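Local coordinates for putative exported protein (PDB 2PFY) that binds pyroglutamic acid as an extracytoplasmic solute receptor, probably serving a tripartite ATP-independent periplasmic transporter, at residues Glu64-Ala69 with Phe205-Phe210; Asp74-Ile79 with Ser282-Lys287; Val159-Gln164 with Thr174-Ala179; Tyr198-Gln203 with Pro264-Leu269. All coordinates share one frame; numbering follows the deposited sequence.

Interaction 1 (Glu64-Ala69 with Phe205-Phe210); sequences EVLVSA and FIPQSF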
loop_
_atom_site.group_PDB
_atom_site.type_symbol
_atom_site.label_atom_id
_atom_site.label_comp_id
_atom_site.label_asym_id
_atom_site.label_seq_id
_atom_site.Cartn_x
_atom_site.Cartn_y
_atom_site.Cartn_z
ATOM N N GLU A 64 0.149 -8.409 7.316
ATOM C CA GLU A 64 0.310 -7.131 6.690
ATOM C C GLU A 64 -0.184 -7.189 5.234
ATOM O O GLU A 64 0.054 -8.173 4.513
ATOM C CB GLU A 64 1.788 -6.672 6.801
ATOM C CG GLU A 64 2.047 -5.295 6.180
ATOM C CD GLU A 64 2.276 -5.381 4.676
ATOM O OE1 GLU A 64 2.954 -6.360 4.237
ATOM O OE2 GLU A 64 1.762 -4.499 3.942
ATOM N N VAL A 65 -0.908 -6.144 4.824
ATOM C CA VAL A 65 -1.439 -6.067 3.447
ATOM C C VAL A 65 -1.728 -4.612 3.062
ATOM O O VAL A 65 -1.986 -3.747 3.923
ATOM C CB VAL A 65 -2.710 -7.009 3.239
ATOM C CG1 VAL A 65 -3.911 -6.526 4.061
ATOM C CG2 VAL A 65 -3.104 -7.191 1.750
ATOM N N LEU A 66 -1.654 -4.360 1.756
ATOM C CA LEU A 66 -2.060 -3.105 1.158
ATOM C C LEU A 66 -3.525 -2.881 1.519
ATOM O O LEU A 66 -4.374 -3.750 1.249
ATOM C CB LEU A 66 -1.912 -3.219 -0.374
ATOM C CG LEU A 66 -2.196 -1.960 -1.197
ATOM C CD1 LEU A 66 -1.053 -0.935 -1.000
ATOM C CD2 LEU A 66 -2.401 -2.301 -2.686
ATOM N N VAL A 67 -3.823 -1.727 2.114
ATOM C CA VAL A 67 -5.197 -1.382 2.544
ATOM C C VAL A 67 -6.178 -1.485 1.367
ATOM O O VAL A 67 -7.235 -2.163 1.458
ATOM C CB VAL A 67 -5.249 0.061 3.188
ATOM C CG1 VAL A 67 -6.712 0.507 3.440
ATOM C CG2 VAL A 67 -4.423 0.109 4.474
ATOM N N SER A 68 -5.799 -0.864 0.241
ATOM C CA SER A 68 -6.637 -0.847 -0.952
ATOM C C SER A 68 -6.831 -2.219 -1.616
ATOM O O SER A 68 -7.604 -2.338 -2.569
ATOM C CB SER A 68 -6.100 0.190 -1.954
ATOM O OG SER A 68 -4.747 -0.115 -2.276
ATOM N N ALA A 69 -6.165 -3.267 -1.113
ATOM C CA ALA A 69 -6.492 -4.639 -1.532
ATOM C C ALA A 69 -7.929 -5.033 -1.120
ATOM O O ALA A 69 -8.501 -5.968 -1.682
ATOM C CB ALA A 69 -5.484 -5.657 -0.982
ATOM N N PHE A 205 -0.620 9.122 -5.835
ATOM C CA PHE A 205 -1.255 8.951 -4.551
ATOM C C PHE A 205 -0.294 8.285 -3.577
ATOM O O PHE A 205 0.852 7.922 -3.921
ATOM C CB PHE A 205 -2.580 8.146 -4.680
ATOM C CG PHE A 205 -2.420 6.805 -5.323
ATOM C CD1 PHE A 205 -2.173 5.653 -4.543
ATOM C CD2 PHE A 205 -2.450 6.684 -6.708
ATOM C CE1 PHE A 205 -2.007 4.399 -5.134
ATOM C CE2 PHE A 205 -2.256 5.405 -7.324
ATOM C CZ PHE A 205 -2.055 4.281 -6.543
ATOM N N ILE A 206 -0.724 8.179 -2.331
ATOM C CA ILE A 206 0.115 7.491 -1.379
ATOM C C ILE A 206 -0.690 6.377 -0.648
ATOM O O ILE A 206 -1.460 6.662 0.295
ATOM C CB ILE A 206 1.075 8.440 -0.499
ATOM C CG1 ILE A 206 0.854 8.313 0.976
ATOM C CG2 ILE A 206 1.318 9.900 -1.007
ATOM C CD1 ILE A 206 1.495 7.162 1.472
ATOM N N PRO A 207 -0.531 5.117 -1.125
ATOM C CA PRO A 207 -1.390 4.047 -0.629
ATOM C C PRO A 207 -0.853 3.557 0.707
ATOM O O PRO A 207 0.362 3.583 0.955
ATOM C CB PRO A 207 -1.319 2.988 -1.736
ATOM C CG PRO A 207 0.151 3.172 -2.319
ATOM C CD PRO A 207 0.457 4.646 -2.132
ATOM N N GLN A 208 -1.765 3.199 1.596
ATOM C CA GLN A 208 -1.403 2.721 2.927
ATOM C C GLN A 208 -1.297 1.216 2.940
ATOM O O GLN A 208 -1.919 0.519 2.153
ATOM C CB GLN A 208 -2.448 3.117 3.950
ATOM C CG GLN A 208 -2.728 4.613 4.029
ATOM C CD GLN A 208 -1.511 5.443 4.392
ATOM O OE1 GLN A 208 -0.696 5.057 5.207
ATOM N NE2 GLN A 208 -1.412 6.610 3.807
ATOM N N SER A 209 -0.507 0.728 3.881
ATOM C CA SER A 209 -0.450 -0.686 4.180
ATOM C C SER A 209 -0.919 -0.839 5.632
ATOM O O SER A 209 -0.693 0.053 6.452
ATOM C CB SER A 209 0.997 -1.105 3.961
ATOM O OG SER A 209 1.456 -1.928 4.981
ATOM N N PHE A 210 -1.602 -1.915 5.979
ATOM C CA PHE A 210 -1.904 -2.116 7.410
ATOM C C PHE A 210 -1.679 -3.516 7.937
ATOM O O PHE A 210 -1.515 -4.469 7.160
ATOM C CB PHE A 210 -3.291 -1.517 7.883
ATOM C CG PHE A 210 -4.533 -2.120 7.230
ATOM C CD1 PHE A 210 -5.774 -1.499 7.435
ATOM C CD2 PHE A 210 -4.479 -3.246 6.374
ATOM C CE1 PHE A 210 -6.976 -1.996 6.836
ATOM C CE2 PHE A 210 -5.655 -3.750 5.780
ATOM C CZ PHE A 210 -6.921 -3.106 6.003
HETATM O O HOH W 1 -3.732 0.998 0.021
#
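E64 reaches across to S209 and F210 along the whole length of its side chain. Its CB lies 4.0 Å from F210 O, and CG, anti to the backbone N (chi1 -179°), comes within 3.6 Å of S209 OG. The bend at chi2 (-84°) keeps CD beside the same hydroxyl, CD to S209 OG 3.6 Å. At the tip, OE2 accepts a 2.8 Å hydrogen bond from S209 OG on its anti side, while OE1 takes the backbone N of E9, so both carboxylate oxygens of this buried acid have a donor. Alongside, V65 and F210 form an antiparallel hydrogen-bonded pair, with V65 N to F210 O at 2.9 Å and F210 N to V65 O at 2.8 Å. L66 and S209 make the next, non-hydrogen-bonded pair. The two strands, 62-66 and 208-214, are neighbours in the five-stranded mixed sheet of this periplasmic-binding-protein fold. As segment 64-69 leaves its strand for a 3-10 turn, V67 N still bonds Q208 O, and a water links that same oxygen to S68 N. On the sheet face carrying V65 and F210, V67 CG2 sits over the F210 ring, 3.7 Å from its centroid, a CH-pi contact 19° off the normal; V65 CG1 meets the ring edge at CE2. L66 CD1 packs on P207 CB at 4.0 Å, and both residues touch the bound pyroglutamic acid.

Interaction 2 (Asp74-Ile79 with Ser282-Lys287); sequences DPLFEI and SDWSKK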
loop_
_atom_site.group_PDB
_atom_site.type_symbol
_atom_site.label_atom_id
_atom_site.label_comp_id
_atom_site.label_asym_id
_atom_site.label_seq_id
_atom_site.Cartn_x
_atom_site.Cartn_y
_atom_site.Cartn_z
ATOM N N ASP A 74 -15.076 -3.123 -0.239
ATOM C CA ASP A 74 -15.570 -1.989 0.525
ATOM C C ASP A 74 -14.789 -0.746 0.131
ATOM O O ASP A 74 -13.596 -0.663 0.409
ATOM C CB ASP A 74 -15.473 -2.271 2.035
ATOM C CG ASP A 74 -16.008 -1.130 2.892
ATOM O OD1 ASP A 74 -16.104 0.007 2.394
ATOM O OD2 ASP A 74 -16.335 -1.363 4.080
ATOM N N PRO A 75 -15.475 0.246 -0.487
ATOM C CA PRO A 75 -14.833 1.407 -1.116
ATOM C C PRO A 75 -14.008 2.282 -0.187
ATOM O O PRO A 75 -13.084 2.938 -0.642
ATOM C CB PRO A 75 -16.024 2.228 -1.654
ATOM C CG PRO A 75 -17.161 1.272 -1.732
ATOM C CD PRO A 75 -16.951 0.302 -0.615
ATOM N N LEU A 76 -14.345 2.316 1.094
ATOM C CA LEU A 76 -13.598 3.141 2.032
ATOM C C LEU A 76 -12.115 2.712 2.086
ATOM O O LEU A 76 -11.263 3.494 2.531
ATOM C CB LEU A 76 -14.200 3.073 3.444
ATOM C CG LEU A 76 -15.689 3.460 3.593
ATOM C CD1 LEU A 76 -16.194 3.300 5.059
ATOM C CD2 LEU A 76 -15.951 4.872 3.075
ATOM N N PHE A 77 -11.838 1.476 1.663
ATOM C CA PHE A 77 -10.464 0.911 1.764
ATOM C C PHE A 77 -9.550 1.348 0.591
ATOM O O PHE A 77 -8.338 1.059 0.578
ATOM C CB PHE A 77 -10.515 -0.621 1.904
ATOM C CG PHE A 77 -10.971 -1.101 3.281
ATOM C CD1 PHE A 77 -10.047 -1.461 4.240
ATOM C CD2 PHE A 77 -12.337 -1.179 3.609
ATOM C CE1 PHE A 77 -10.443 -1.898 5.517
ATOM C CE2 PHE A 77 -12.745 -1.607 4.891
ATOM C CZ PHE A 77 -11.796 -1.975 5.838
ATOM N N GLU A 78 -10.114 2.054 -0.388
ATOM C CA GLU A 78 -9.291 2.545 -1.513
ATOM C C GLU A 78 -9.301 4.064 -1.721
ATOM O O GLU A 78 -8.866 4.559 -2.779
ATOM C CB GLU A 78 -9.649 1.813 -2.819
ATOM C CG GLU A 78 -11.054 2.145 -3.311
ATOM C CD GLU A 78 -11.472 1.374 -4.545
ATOM O OE1 GLU A 78 -10.996 0.233 -4.773
ATOM O OE2 GLU A 78 -12.313 1.920 -5.285
ATOM N N ILE A 79 -9.771 4.818 -0.733
ATOM C CA ILE A 79 -9.692 6.274 -0.844
ATOM C C ILE A 79 -8.238 6.776 -0.940
ATOM O O ILE A 79 -7.986 7.840 -1.494
ATOM C CB ILE A 79 -10.510 7.037 0.291
ATOM C CG1 ILE A 79 -10.708 8.520 -0.029
ATOM C CG2 ILE A 79 -9.852 6.928 1.664
ATOM C CD1 ILE A 79 -11.462 8.829 -1.316
ATOM N N SER A 282 -15.262 11.275 -7.938
ATOM C CA SER A 282 -16.689 11.353 -8.233
ATOM C C SER A 282 -17.276 9.932 -8.263
ATOM O O SER A 282 -18.243 9.646 -7.542
ATOM C CB SER A 282 -16.928 12.153 -9.536
ATOM O OG SER A 282 -18.160 11.827 -10.169
ATOM N N ASP A 283 -16.680 9.055 -9.073
ATOM C CA ASP A 283 -17.023 7.630 -9.132
ATOM C C ASP A 283 -17.033 7.014 -7.737
ATOM O O ASP A 283 -17.919 6.209 -7.410
ATOM C CB ASP A 283 -15.979 6.864 -9.962
ATOM C CG ASP A 283 -16.189 6.990 -11.464
ATOM O OD1 ASP A 283 -17.265 7.456 -11.863
ATOM O OD2 ASP A 283 -15.276 6.604 -12.242
ATOM N N TRP A 284 -16.036 7.393 -6.925
ATOM C CA TRP A 284 -15.867 6.851 -5.580
ATOM C C TRP A 284 -16.991 7.323 -4.660
ATOM O O TRP A 284 -17.581 6.516 -3.941
ATOM C CB TRP A 284 -14.506 7.246 -4.992
ATOM C CG TRP A 284 -14.263 6.706 -3.593
ATOM C CD1 TRP A 284 -13.670 5.511 -3.268
ATOM C CD2 TRP A 284 -14.579 7.346 -2.347
ATOM N NE1 TRP A 284 -13.603 5.368 -1.902
ATOM C CE2 TRP A 284 -14.148 6.475 -1.308
ATOM C CE3 TRP A 284 -15.172 8.572 -2.002
ATOM C CZ2 TRP A 284 -14.301 6.784 0.044
ATOM C CZ3 TRP A 284 -15.322 8.883 -0.648
ATOM C CH2 TRP A 284 -14.888 7.988 0.360
ATOM N N SER A 285 -17.258 8.629 -4.680
ATOM C CA SER A 285 -18.324 9.252 -3.878
ATOM C C SER A 285 -19.696 8.638 -4.117
ATOM O O SER A 285 -20.484 8.494 -3.179
ATOM C CB SER A 285 -18.390 10.752 -4.158
ATOM O OG SER A 285 -17.419 11.457 -3.405
ATOM N N LYS A 286 -19.975 8.281 -5.371
ATOM C CA LYS A 286 -21.231 7.628 -5.733
ATOM C C LYS A 286 -21.393 6.268 -5.034
ATOM O O LYS A 286 -22.460 5.980 -4.480
ATOM C CB LYS A 286 -21.365 7.480 -7.260
ATOM C CG LYS A 286 -21.545 8.809 -8.019
ATOM C CD LYS A 286 -21.537 8.612 -9.551
ATOM C CE LYS A 286 -21.627 9.951 -10.293
ATOM N NZ LYS A 286 -21.438 9.824 -11.786
ATOM N N LYS A 287 -20.331 5.449 -5.037
ATOM C CA LYS A 287 -20.413 4.081 -4.509
ATOM C C LYS A 287 -20.111 3.995 -3.004
ATOM O O LYS A 287 -20.416 3.005 -2.348
ATOM C CB LYS A 287 -19.554 3.101 -5.335
ATOM C CG LYS A 287 -18.034 3.383 -5.299
ATOM C CD LYS A 287 -17.206 2.254 -5.906
ATOM C CE LYS A 287 -15.713 2.479 -5.590
ATOM N NZ LYS A 287 -14.838 1.579 -6.381
#
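W284, on the last turn of helix 267-287, lays its indole into the 3-10 turn formed by P75-I79, where it meets P75, L76, E78 and I79. The turn opens with an Asx turn, in which D74 OD1 accepts from L76 N; D74 OD2 is held separately in a salt bridge with R106 of helix 89-108. CG of W284 stands anti to the backbone N (chi1 -180°), which carries the ring out from the helix. Its NE1 donates to P75 O at 2.8 Å, with an N-H...O angle of 160°. The oxygen lies close to the indole plane, yet the donor stands above the plane of the carbonyl, 59° out of it. E78 N reaches the same oxygen from the opposite face, so one carbonyl is gripped both within its turn and by the helix. One face of the indole takes I79 CD1, which sits over the six-membered ring 3.5 Å from its centroid, a CH-pi contact nearly along the normal. L76 CD2 adds an apolar contact to CZ2 at 3.9 Å. Further along, the extended K287 chain passes CE 4.0 Å from P75 CB and ends in a salt bridge, NZ to E78 OE2 at 2.8 Å, on the syn side of the carboxylate. K287 is exposed whereas E78 is buried, so this ion pair runs inward from the surface. What results is a 3-10 turn, opened by an Asx turn between strand 62-66 and helix 89-108, joined by an indole N-H to carbonyl bond and a CH-pi contact to the C-terminal end of helix 267-287.

Interaction 3 (Val159-Gln164 with Thr174-Ala179); sequences VPTTVQ and TGVIDA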
loop_
_atom_site.group_PDB
_atom_site.type_symbol
_atom_site.label_atom_id
_atom_site.label_comp_id
_atom_site.label_asym_id
_atom_site.label_seq_id
_atom_site.Cartn_x
_atom_site.Cartn_y
_atom_site.Cartn_z
ATOM N N VAL A 159 -3.830 -0.895 -21.030
ATOM C CA VAL A 159 -4.498 -2.184 -20.836
ATOM C C VAL A 159 -4.041 -2.728 -19.460
ATOM O O VAL A 159 -2.914 -3.174 -19.309
ATOM C CB VAL A 159 -4.218 -3.168 -21.995
ATOM C CG1 VAL A 159 -4.842 -4.543 -21.720
ATOM C CG2 VAL A 159 -4.744 -2.574 -23.364
ATOM N N PRO A 160 -4.916 -2.631 -18.450
ATOM C CA PRO A 160 -4.499 -3.054 -17.112
ATOM C C PRO A 160 -4.222 -4.544 -17.048
ATOM O O PRO A 160 -4.936 -5.351 -17.647
ATOM C CB PRO A 160 -5.652 -2.633 -16.208
ATOM C CG PRO A 160 -6.739 -2.124 -17.102
ATOM C CD PRO A 160 -6.293 -2.127 -18.506
ATOM N N THR A 161 -3.144 -4.894 -16.356
ATOM C CA THR A 161 -2.734 -6.262 -16.198
ATOM C C THR A 161 -2.304 -6.396 -14.723
ATOM O O THR A 161 -1.327 -5.770 -14.282
ATOM C CB THR A 161 -1.588 -6.608 -17.196
ATOM O OG1 THR A 161 -1.881 -6.039 -18.510
ATOM C CG2 THR A 161 -1.443 -8.087 -17.318
ATOM N N THR A 162 -3.074 -7.163 -13.959
ATOM C CA THR A 162 -2.828 -7.320 -12.518
ATOM C C THR A 162 -1.590 -8.168 -12.301
ATOM O O THR A 162 -1.520 -9.308 -12.767
ATOM C CB THR A 162 -4.052 -7.952 -11.792
ATOM O OG1 THR A 162 -5.161 -7.074 -11.929
ATOM C CG2 THR A 162 -3.777 -8.164 -10.279
ATOM N N VAL A 163 -0.601 -7.612 -11.609
ATOM C CA VAL A 163 0.598 -8.381 -11.280
ATOM C C VAL A 163 0.959 -8.047 -9.840
ATOM O O VAL A 163 1.100 -6.872 -9.495
ATOM C CB VAL A 163 1.802 -8.056 -12.224
ATOM C CG1 VAL A 163 3.028 -8.882 -11.839
ATOM C CG2 VAL A 163 1.455 -8.338 -13.703
ATOM N N GLN A 164 1.086 -9.071 -8.999
ATOM C CA GLN A 164 1.382 -8.822 -7.599
ATOM C C GLN A 164 2.873 -8.518 -7.509
ATOM O O GLN A 164 3.642 -8.913 -8.406
ATOM C CB GLN A 164 0.984 -10.033 -6.727
ATOM C CG GLN A 164 -0.558 -10.353 -6.688
ATOM C CD GLN A 164 -1.411 -9.159 -6.326
ATOM O OE1 GLN A 164 -0.990 -8.284 -5.550
ATOM N NE2 GLN A 164 -2.628 -9.103 -6.886
ATOM N N THR A 174 8.933 -11.417 -19.478
ATOM C CA THR A 174 8.192 -12.205 -20.462
ATOM C C THR A 174 7.261 -11.314 -21.277
ATOM O O THR A 174 6.495 -11.812 -22.095
ATOM C CB THR A 174 7.374 -13.313 -19.759
ATOM O OG1 THR A 174 6.424 -12.694 -18.883
ATOM C CG2 THR A 174 8.296 -14.217 -18.946
ATOM N N GLY A 175 7.312 -10.005 -21.039
ATOM C CA GLY A 175 6.523 -9.041 -21.799
ATOM C C GLY A 175 5.065 -8.964 -21.416
ATOM O O GLY A 175 4.249 -8.412 -22.154
ATOM N N VAL A 176 4.715 -9.495 -20.254
ATOM C CA VAL A 176 3.350 -9.422 -19.803
ATOM C C VAL A 176 3.014 -7.987 -19.494
ATOM O O VAL A 176 1.882 -7.563 -19.690
ATOM C CB VAL A 176 3.080 -10.363 -18.568
ATOM C CG1 VAL A 176 1.779 -9.972 -17.831
ATOM C CG2 VAL A 176 3.035 -11.834 -19.034
ATOM N N ILE A 177 3.995 -7.224 -19.019
ATOM C CA ILE A 177 3.768 -5.812 -18.760
ATOM C C ILE A 177 4.929 -5.006 -19.342
ATOM O O ILE A 177 6.043 -5.500 -19.444
ATOM C CB ILE A 177 3.550 -5.490 -17.245
ATOM C CG1 ILE A 177 4.751 -5.954 -16.401
ATOM C CG2 ILE A 177 2.176 -6.063 -16.757
ATOM C CD1 ILE A 177 4.725 -5.510 -14.902
ATOM N N ASP A 178 4.665 -3.750 -19.688
ATOM C CA ASP A 178 5.703 -2.900 -20.275
ATOM C C ASP A 178 5.909 -1.597 -19.507
ATOM O O ASP A 178 6.866 -0.873 -19.788
ATOM C CB ASP A 178 5.354 -2.566 -21.724
ATOM C CG ASP A 178 5.434 -3.771 -22.652
ATOM O OD1 ASP A 178 6.517 -4.341 -22.854
ATOM O OD2 ASP A 178 4.390 -4.140 -23.205
ATOM N N ALA A 179 5.016 -1.299 -18.560
ATOM C CA ALA A 179 5.052 -0.067 -17.751
ATOM C C ALA A 179 4.336 -0.291 -16.405
ATOM O O ALA A 179 3.509 -1.196 -16.268
ATOM C CB ALA A 179 4.378 1.120 -18.505
#
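T161 and V163 face V176 and I177 across a short strand-helix-loop unit: strand 159-162, which pairs in parallel with strand 141-144, is followed by helix 168-173, and the chain then folds back over the strand. The helix ends in a Schellman motif whose turn residue is G175, with positive phi (77°), and the reversal brings the next two side chains to the strand. Contact between the segments is by apolar groups. T161 CG2 touches V176 CG1 at 3.8 Å, the two side chains crossing at a slant, and T161 CB meets I177 CG2 at 3.8 Å. V163 and I177 approach tip to tip, with CG2 of V163 3.9 Å from CG2 of I177. That I177 methyl, anti to the carbonyl carbon, therefore packs against both strand residues, while CG1 of V176 meets T161 closely and V163 CG2 only at 4.5 Å. V163 and I177 are buried and also lean on A171 of the helix; V176 lies exposed at the outer border. Polar bonds serve the surroundings: the I177 side chain touches R143, a residue of the pyroglutamic acid pocket, and V163 O accepts from its NE. Within the strand, T161 OG1 donates to V159 O at 3.1 Å, approaching from above the carbonyl plane, 41° out of it.

Interaction 4 (Tyr198-Gln203 with Pro264-Leu269); sequences YYYDAQ and PLPPQL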
loop_
_atom_site.group_PDB
_atom_site.type_symbol
_atom_site.label_atom_id
_atom_site.label_comp_id
_atom_site.label_asym_id
_atom_site.label_seq_id
_atom_site.Cartn_x
_atom_site.Cartn_y
_atom_site.Cartn_z
ATOM N N TYR A 198 12.819 4.723 -17.417
ATOM C CA TYR A 198 12.362 6.068 -17.016
ATOM C C TYR A 198 11.480 5.993 -15.788
ATOM O O TYR A 198 10.595 5.162 -15.740
ATOM C CB TYR A 198 11.557 6.725 -18.159
ATOM C CG TYR A 198 12.419 6.908 -19.377
ATOM C CD1 TYR A 198 13.142 8.085 -19.575
ATOM C CD2 TYR A 198 12.574 5.879 -20.293
ATOM C CE1 TYR A 198 13.977 8.234 -20.688
ATOM C CE2 TYR A 198 13.407 6.029 -21.426
ATOM C CZ TYR A 198 14.101 7.198 -21.606
ATOM O OH TYR A 198 14.920 7.325 -22.739
ATOM N N TYR A 199 11.715 6.879 -14.824
ATOM C CA TYR A 199 10.832 7.018 -13.663
ATOM C C TYR A 199 10.337 8.451 -13.632
ATOM O O TYR A 199 11.142 9.385 -13.734
ATOM C CB TYR A 199 11.601 6.665 -12.359
ATOM C CG TYR A 199 10.828 7.018 -11.122
ATOM C CD1 TYR A 199 9.804 6.180 -10.665
ATOM C CD2 TYR A 199 11.095 8.202 -10.407
ATOM C CE1 TYR A 199 9.077 6.498 -9.519
ATOM C CE2 TYR A 199 10.344 8.535 -9.273
ATOM C CZ TYR A 199 9.345 7.661 -8.839
ATOM O OH TYR A 199 8.588 7.974 -7.726
ATOM N N TYR A 200 9.030 8.643 -13.511
ATOM C CA TYR A 200 8.436 9.968 -13.435
ATOM C C TYR A 200 7.863 10.096 -12.032
ATOM O O TYR A 200 7.052 9.250 -11.623
ATOM C CB TYR A 200 7.319 10.165 -14.523
ATOM C CG TYR A 200 7.889 10.032 -15.935
ATOM C CD1 TYR A 200 8.473 11.133 -16.575
ATOM C CD2 TYR A 200 7.939 8.787 -16.575
ATOM C CE1 TYR A 200 9.061 10.995 -17.825
ATOM C CE2 TYR A 200 8.512 8.639 -17.799
ATOM C CZ TYR A 200 9.065 9.748 -18.431
ATOM O OH TYR A 200 9.645 9.586 -19.666
ATOM N N ASP A 201 8.284 11.148 -11.322
ATOM C CA ASP A 201 7.931 11.399 -9.925
ATOM C C ASP A 201 6.501 11.967 -9.896
ATOM O O ASP A 201 6.285 13.155 -9.643
ATOM C CB ASP A 201 8.974 12.376 -9.316
ATOM C CG ASP A 201 8.802 12.597 -7.791
ATOM O OD1 ASP A 201 7.876 12.019 -7.180
ATOM O OD2 ASP A 201 9.614 13.356 -7.189
ATOM N N ALA A 202 5.527 11.106 -10.208
ATOM C CA ALA A 202 4.140 11.527 -10.357
ATOM C C ALA A 202 3.461 11.937 -9.051
ATOM O O ALA A 202 2.574 12.786 -9.053
ATOM C CB ALA A 202 3.327 10.431 -11.040
ATOM N N GLN A 203 3.877 11.331 -7.938
ATOM C CA GLN A 203 3.114 11.370 -6.686
ATOM C C GLN A 203 1.609 11.220 -6.936
ATOM O O GLN A 203 0.809 12.030 -6.439
ATOM C CB GLN A 203 3.392 12.682 -5.913
ATOM C CG GLN A 203 4.854 12.872 -5.486
ATOM C CD GLN A 203 5.076 14.104 -4.613
ATOM O OE1 GLN A 203 4.349 14.346 -3.617
ATOM N NE2 GLN A 203 6.089 14.883 -4.968
ATOM N N PRO A 264 10.734 14.831 -13.271
ATOM C CA PRO A 264 9.500 15.289 -12.661
ATOM C C PRO A 264 8.322 14.886 -13.550
ATOM O O PRO A 264 8.502 14.365 -14.646
ATOM C CB PRO A 264 9.635 16.828 -12.635
ATOM C CG PRO A 264 11.000 17.132 -13.100
ATOM C CD PRO A 264 11.557 15.947 -13.792
ATOM N N LEU A 265 7.125 15.123 -13.060
ATOM C CA LEU A 265 5.934 14.746 -13.772
ATOM C C LEU A 265 5.751 15.752 -14.936
ATOM O O LEU A 265 5.729 16.969 -14.702
ATOM C CB LEU A 265 4.734 14.804 -12.806
ATOM C CG LEU A 265 3.373 14.402 -13.396
ATOM C CD1 LEU A 265 3.445 12.988 -13.954
ATOM C CD2 LEU A 265 2.257 14.528 -12.384
ATOM N N PRO A 266 5.645 15.249 -16.179
ATOM C CA PRO A 266 5.420 16.159 -17.334
ATOM C C PRO A 266 4.046 16.879 -17.273
ATOM O O PRO A 266 3.070 16.306 -16.767
ATOM C CB PRO A 266 5.482 15.215 -18.544
ATOM C CG PRO A 266 6.137 13.975 -18.078
ATOM C CD PRO A 266 5.764 13.841 -16.613
ATOM N N PRO A 267 3.970 18.141 -17.765
ATOM C CA PRO A 267 2.746 18.926 -17.521
ATOM C C PRO A 267 1.472 18.404 -18.171
ATOM O O PRO A 267 0.411 18.525 -17.575
ATOM C CB PRO A 267 3.099 20.316 -18.034
ATOM C CG PRO A 267 4.181 20.068 -19.083
ATOM C CD PRO A 267 4.981 18.913 -18.518
ATOM N N GLN A 268 1.561 17.819 -19.365
ATOM C CA GLN A 268 0.361 17.241 -19.974
ATOM C C GLN A 268 -0.092 16.016 -19.172
ATOM O O GLN A 268 -1.256 15.897 -18.833
ATOM C CB GLN A 268 0.616 16.877 -21.438
ATOM C CG GLN A 268 -0.613 16.310 -22.167
ATOM C CD GLN A 268 -1.703 17.337 -22.411
ATOM O OE1 GLN A 268 -1.473 18.544 -22.337
ATOM N NE2 GLN A 268 -2.893 16.856 -22.715
ATOM N N LEU A 269 0.839 15.121 -18.841
ATOM C CA LEU A 269 0.513 14.005 -17.955
ATOM C C LEU A 269 -0.077 14.541 -16.631
ATOM O O LEU A 269 -1.095 14.038 -16.157
ATOM C CB LEU A 269 1.745 13.105 -17.720
ATOM C CG LEU A 269 1.428 11.700 -17.184
ATOM C CD1 LEU A 269 0.552 10.892 -18.158
ATOM C CD2 LEU A 269 2.712 10.940 -16.852
#
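Y200 and P264 meet by a ring edge and a backbone carbonyl: P264 O lies close to the plane of the tyrosine ring, 3.8 Å from CD1, and no direct hydrogen bond joins the two segments. Two of the residues here, P264 and P266, offer no N-H donor. The same CD1 is touched by P266, whose CD comes to 3.8 Å and whose CG stands 4.2 Å from CE1, the pyrrolidine running at about a right angle to the tyrosine side chain. The hydroxyl of Y200, beyond the contact, is hydrogen-bonded with the backbone N of V131. These residues lie by the C-terminal ends of two parallel neighbours of the four-stranded mixed sheet, 198-201 and 261-264. Just before, D201 and E263 still share backbone bonding. D201 is the centre of an inverse gamma turn, closed by a weak bond from A202 N to Y200 O, and its OD2 makes a salt bridge with R249 of helix 223-257. In 264-269, P266 occupies the N-cap position of helix 267-287, so one segment makes a tight turn here while the other begins a helix. L265, between the two prolines and with CG anti to the backbone N (chi1 -179°), sets its branched end against A202: CD1 is 3.9 Å from A202 CB, and CD2 lies 3.8 Å from A202 O. Nearer the backbone, L265 CB is 3.9 Å from D201 O.

From the N terminus, strand 62-66 enters interaction 1, which closes only at 205-210 and so pairs two strands of the five-stranded sheet. Soon after, 74-79 opens interaction 2, closed last of all at 282-287; the two cross in sequence and touch in space, V67 CG1 lying 3.3 Å from F77 O. Interaction 3, 159-164 with 174-179, is a short local closure lying within the spans of both. Interaction 4 starts at 198-203, crosses interaction 1, and closes at 264-269 inside the span of interaction 2. Helix 267-287 serves both of these, running from the four-stranded sheet to the turn beside the five-stranded one.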